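2S Albumin protein (Dolichos, PDB 6IX1) is a seed albumin with the four-bladed hemopexin-type beta-propeller fold and probably serves in seed storage. Local coordinates at residues Phe49-Gly54 against Asp93-Gly98; Ser71-Phe76 against Ile84-Gly89. All coordinates share one frame; numbering follows the deposited sequence. Where two conformers were deposited one is given.

From the N terminus the chain first builds the sheet ending in strand 37-44, passes through helix 45-48 and enters the loop that holds 49-54. Contact 1 fastens this loop to 93-98, closing a long excursion that contains the first three strands of the next sheet. Nested within it, contact 2 closes the much shorter hairpin of strands 72-77 and 80-85. Strand 94-95 then lies antiparallel to 80-85, so the two contacts meet there, Lys-94 O to Asp-85 N being 2.8 Å, a probable hydrogen bond. Contact 2 thus sets up the interior of one propeller blade, and contact 1 ties its broken last strand to the loop leaving the preceding one.

Contact 1 (Phe49-Gly54 against Asp93-Gly98); sequences FPSLAG and DKILSG
Two hydrogen bonds to a single carboxylate oxygen carry the polar part of this contact. Asp-93 reaches across to the 3-10 turn at 50-52 and its OD2 receives the backbone N of Ser-51 at 2.9 Å, with an N-H...O angle of 155°, through the syn lone pair. The hydroxyl of the same serine, Ser-51 OG, donates to OD2 at 2.6 Å through the anti lone pair. Serine suits this place because its OG sits between the backbone N and the carbonyl carbon (chi1 64°), which turns hydroxyl and N-H to the same oxygen. The short aspartate takes the same crowded position (chi1 60°), bringing its carboxylate over the start of the turn.

Within the turn, Leu-52 N bonds to Phe-49 O at 2.8 Å and Ala-53 N to Pro-50 O. Pro-50 fits the first 3-10 position: its ring holds phi in the helical range, and its nitrogen, lacking a hydrogen, does not compete for the carboxylate. Its CD packs 3.5 Å from Asp-93 OD1.

The rest is van der Waals packing. Ile-95 stretches its CG1-CD1 arm against the turn, CD1 resting on a carbonyl, 3.4 Å from Ser-51 O. The apolar contact is that of Ile-95 CG1 with Leu-52 CD2 at 4.0 Å, as the two side chains cross obliquely. At the edge of the Phe-49 ring, near its plane, lies Asp-93 CB; the ring itself meets Tyr-24. The CB of Lys-94 is directed away from the turn, and its CA passes 3.6 Å from Ser-51 CB.

With both donors on one oxygen, beside the N-terminal end of a short helical turn, the carboxylate is probably kept ionised and its rotation fixed, so that one aspartate pins the loop after helix 45-48 to the segment 93-98.

Contact 2 (Ser71-Phe76 against Ile84-Gly89); sequences SEAYVF and IDYAPG
The ring of Tyr-86 carries Ser-71 over one face: Ser-71 O lies 3.1 Å above the ring plane, offset toward the rim, and on the same side Ser-71 CB makes a CH-pi contact, 4.2 Å from the ring centroid and 19° off the normal. In the plane at its edge are Glu-72 O and water 2, which accepts from Tyr-86 OH and donates to Glu-72 O. That hydroxyl also bonds to Ser-11 N. Tyr-86 CG occupies the crowded position between backbone N and carbonyl carbon (chi1 55°), which folds the ring back against Ser-71, just before strand 72-77. A slim serine lets its backbone lie so close to the ring.

The backbone forms an antiparallel ladder. Ala-73 and Ile-84 are the hydrogen-bonded pair, Ala-73 N to Ile-84 O at 3.0 Å and Ile-84 N to Ala-73 O at 2.9 Å; beyond the strand, Tyr-86 N reaches Ser-71 O at 3.0 Å, nearly along the C=O axis. Glu-72 and Asp-85, the non-hydrogen-bonded pair, set two carboxylates on one side with planes 82° apart. Glu-72 OE2 and Asp-85 OD2 stay 4.3 Å from each other, and water 3 donates to both, which probably eases a repulsion that might otherwise raise their pKa. Asp-85 OD1 accepts from Ala-87 N at 2.8 Å, an Asx turn that redirects the chain as the strand ends.

The other side is apolar, Val-75 CG1 meeting Ile-84 CD1 at 4.0 Å and small Ala-73 lying by the tyrosine, whose ring also meets Phe-8 and Tyr-17 of the preceding sheet. This hairpin is the middle of its sheet: strand 64-67 flanks 72-77, strands 94-95 and 98-101 flank 80-85, and Tyr-74 and Phe-76 reach helix 102-105.

Contact 1 (Phe49-Gly54 against Asp93-Gly98)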
# COMPACT_ATOMS: atom_id res chain seq x y z
N PHE A 49 4.28 5.59 15.61
CA PHE A 49 5.38 6.21 14.85
C PHE A 49 5.56 7.63 15.32
O PHE A 49 5.16 8.59 14.64
CB PHE A 49 5.03 6.11 13.36
CG PHE A 49 4.78 4.67 12.96
CD1 PHE A 49 5.82 3.75 12.87
CD2 PHE A 49 3.50 4.25 12.77
CE1 PHE A 49 5.57 2.41 12.61
CE2 PHE A 49 3.23 2.94 12.52
CZ PHE A 49 4.26 2.02 12.41
N PRO A 50 6.21 7.80 16.48
CA PRO A 50 6.35 9.14 17.01
C PRO A 50 7.08 10.10 16.07
O PRO A 50 6.85 11.31 16.16
CB PRO A 50 7.04 8.97 18.35
CG PRO A 50 6.66 7.59 18.79
CD PRO A 50 6.54 6.78 17.51
N SER A 51 7.92 9.58 15.20
CA SER A 51 8.61 10.41 14.18
C SER A 51 7.58 11.16 13.33
O SER A 51 7.96 12.18 12.73
CB SER A 51 9.58 9.60 13.34
OG SER A 51 8.94 8.63 12.57
N LEU A 52 6.36 10.66 13.21
CA LEU A 52 5.32 11.23 12.35
C LEU A 52 4.37 12.13 13.14
O LEU A 52 3.44 12.71 12.57
CB LEU A 52 4.56 10.08 11.70
CG LEU A 52 5.40 9.15 10.84
CD1 LEU A 52 4.50 8.08 10.20
CD2 LEU A 52 6.08 9.98 9.79
N ALA A 53 4.50 12.21 14.47
CA ALA A 53 3.61 13.06 15.29
C ALA A 53 3.70 14.50 14.78
O ALA A 53 4.79 14.94 14.47
CB ALA A 53 3.95 12.95 16.73
N GLY A 54 2.55 15.17 14.68
CA GLY A 54 2.48 16.55 14.21
C GLY A 54 2.57 16.69 12.71
O GLY A 54 2.66 17.83 12.28
N ASP A 93 11.83 4.42 15.09
CA ASP A 93 11.34 4.90 13.76
C ASP A 93 11.88 6.32 13.51
O ASP A 93 12.07 7.14 14.43
CB ASP A 93 9.80 4.92 13.70
CG ASP A 93 9.20 5.84 14.77
OD1 ASP A 93 9.33 5.43 15.97
OD2 ASP A 93 8.57 6.87 14.48
N LYS A 94 12.07 6.67 12.25
CA LYS A 94 12.56 8.02 11.95
C LYS A 94 12.24 8.33 10.49
O LYS A 94 12.20 7.42 9.62
CB LYS A 94 14.05 8.12 12.22
CG LYS A 94 14.83 7.04 11.48
CD LYS A 94 16.35 7.22 11.44
CE LYS A 94 16.78 8.61 10.99
NZ LYS A 94 18.25 8.82 11.01
N ILE A 95 12.11 9.62 10.23
CA ILE A 95 11.92 10.15 8.87
C ILE A 95 13.29 10.23 8.23
O ILE A 95 14.19 10.99 8.76
CB ILE A 95 11.21 11.49 8.87
CG1 ILE A 95 9.82 11.40 9.49
CG2 ILE A 95 11.21 12.02 7.46
CD1 ILE A 95 9.06 12.68 9.52
N LEU A 96 13.50 9.52 7.14
CA LEU A 96 14.74 9.55 6.34
C LEU A 96 14.73 10.67 5.27
O LEU A 96 15.85 11.18 4.94
CB LEU A 96 14.91 8.20 5.65
CG LEU A 96 15.00 7.01 6.57
CD1 LEU A 96 14.94 5.75 5.75
CD2 LEU A 96 16.24 7.14 7.48
N SER A 97 13.59 11.05 4.74
CA SER A 97 13.53 12.09 3.68
C SER A 97 12.16 12.74 3.78
O SER A 97 11.20 12.02 3.97
CB SER A 97 13.82 11.53 2.28
OG SER A 97 13.77 12.51 1.26
N GLY A 98 12.06 14.04 3.56
CA GLY A 98 10.81 14.79 3.67
C GLY A 98 10.47 15.12 5.13
O GLY A 98 11.40 15.10 5.97

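Contact 2 (Ser71-Phe76 against Ile84-Gly89)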
# COMPACT_ATOMS: atom_id res chain seq x y z
N SER A 71 13.79 -2.11 6.54
CA SER A 71 12.58 -1.67 7.25
C SER A 71 12.26 -0.22 6.86
O SER A 71 11.90 0.61 7.67
CB SER A 71 12.77 -1.86 8.72
OG SER A 71 12.92 -3.24 9.04
N GLU A 72 12.30 0.03 5.56
CA GLU A 72 11.99 1.34 4.95
C GLU A 72 10.67 1.30 4.16
O GLU A 72 10.34 0.29 3.59
CB GLU A 72 13.15 1.79 4.07
CG GLU A 72 14.43 1.99 4.90
CD GLU A 72 15.70 2.28 4.14
OE1 GLU A 72 15.67 2.13 2.96
OE2 GLU A 72 16.71 2.50 4.83
N ALA A 73 10.01 2.45 4.15
CA ALA A 73 8.77 2.60 3.39
C ALA A 73 8.58 4.07 3.04
O ALA A 73 8.99 4.90 3.81
CB ALA A 73 7.62 2.09 4.17
N TYR A 74 7.89 4.29 1.90
CA TYR A 74 7.29 5.62 1.65
C TYR A 74 5.88 5.69 2.17
O TYR A 74 5.13 4.68 2.02
CB TYR A 74 7.32 6.00 0.17
CG TYR A 74 8.65 6.43 -0.32
CD1 TYR A 74 9.06 7.75 -0.16
CD2 TYR A 74 9.57 5.58 -0.88
CE1 TYR A 74 10.31 8.21 -0.56
CE2 TYR A 74 10.79 6.02 -1.31
CZ TYR A 74 11.17 7.34 -1.15
OH TYR A 74 12.39 7.75 -1.60
N VAL A 75 5.53 6.81 2.77
CA VAL A 75 4.15 7.09 3.16
C VAL A 75 3.70 8.41 2.58
O VAL A 75 4.56 9.25 2.24
CB VAL A 75 4.07 7.09 4.70
CG1 VAL A 75 4.41 5.72 5.27
CG2 VAL A 75 4.93 8.12 5.41
N PHE A 76 2.41 8.53 2.40
CA PHE A 76 1.77 9.64 1.68
C PHE A 76 0.57 10.13 2.48
O PHE A 76 -0.06 9.32 3.16
CB PHE A 76 1.28 9.17 0.31
CG PHE A 76 2.36 8.68 -0.64
CD1 PHE A 76 2.95 7.43 -0.50
CD2 PHE A 76 2.90 9.54 -1.59
CE1 PHE A 76 4.00 7.02 -1.30
CE2 PHE A 76 3.97 9.13 -2.34
CZ PHE A 76 4.53 7.87 -2.22
N ILE A 84 10.46 6.76 5.44
CA ILE A 84 10.61 6.45 6.88
C ILE A 84 11.38 5.13 6.99
O ILE A 84 11.34 4.21 6.15
CB ILE A 84 9.25 6.45 7.60
CG1 ILE A 84 8.40 5.23 7.26
CG2 ILE A 84 8.55 7.73 7.30
CD1 ILE A 84 7.16 5.07 8.10
N ASP A 85 11.97 4.99 8.16
CA ASP A 85 12.38 3.67 8.73
C ASP A 85 11.39 3.34 9.85
O ASP A 85 11.26 4.15 10.75
CB ASP A 85 13.85 3.68 9.19
CG ASP A 85 14.33 2.26 9.55
OD1 ASP A 85 13.63 1.56 10.26
OD2 ASP A 85 15.37 1.81 8.89
N TYR A 86 10.57 2.31 9.70
CA TYR A 86 9.53 1.95 10.68
C TYR A 86 10.10 1.02 11.78
O TYR A 86 9.33 0.68 12.72
CB TYR A 86 8.26 1.42 10.00
CG TYR A 86 8.49 0.27 9.08
CD1 TYR A 86 8.43 -1.02 9.58
CD2 TYR A 86 8.73 0.43 7.72
CE1 TYR A 86 8.68 -2.10 8.76
CE2 TYR A 86 9.00 -0.63 6.90
CZ TYR A 86 8.97 -1.89 7.42
OH TYR A 86 9.22 -2.97 6.64
N ALA A 87 11.37 0.59 11.70
CA ALA A 87 12.12 0.03 12.86
C ALA A 87 11.32 -0.97 13.68
O ALA A 87 11.11 -0.77 14.88
CB ALA A 87 12.73 1.18 13.69
N PRO A 88 10.90 -2.10 13.13
CA PRO A 88 10.06 -3.04 13.87
C PRO A 88 10.73 -3.56 15.13
O PRO A 88 11.96 -3.74 15.19
CB PRO A 88 9.80 -4.19 12.93
CG PRO A 88 10.29 -3.77 11.64
CD PRO A 88 11.14 -2.56 11.81
N GLY A 89 9.92 -3.65 16.16
CA GLY A 89 10.39 -4.23 17.44
C GLY A 89 11.10 -3.20 18.29
O GLY A 89 11.59 -3.57 19.32
O HOH W 1 15.91 -0.41 7.63
O HOH W 2 10.28 -2.41 4.25
O HOH W 3 17.08 3.13 7.45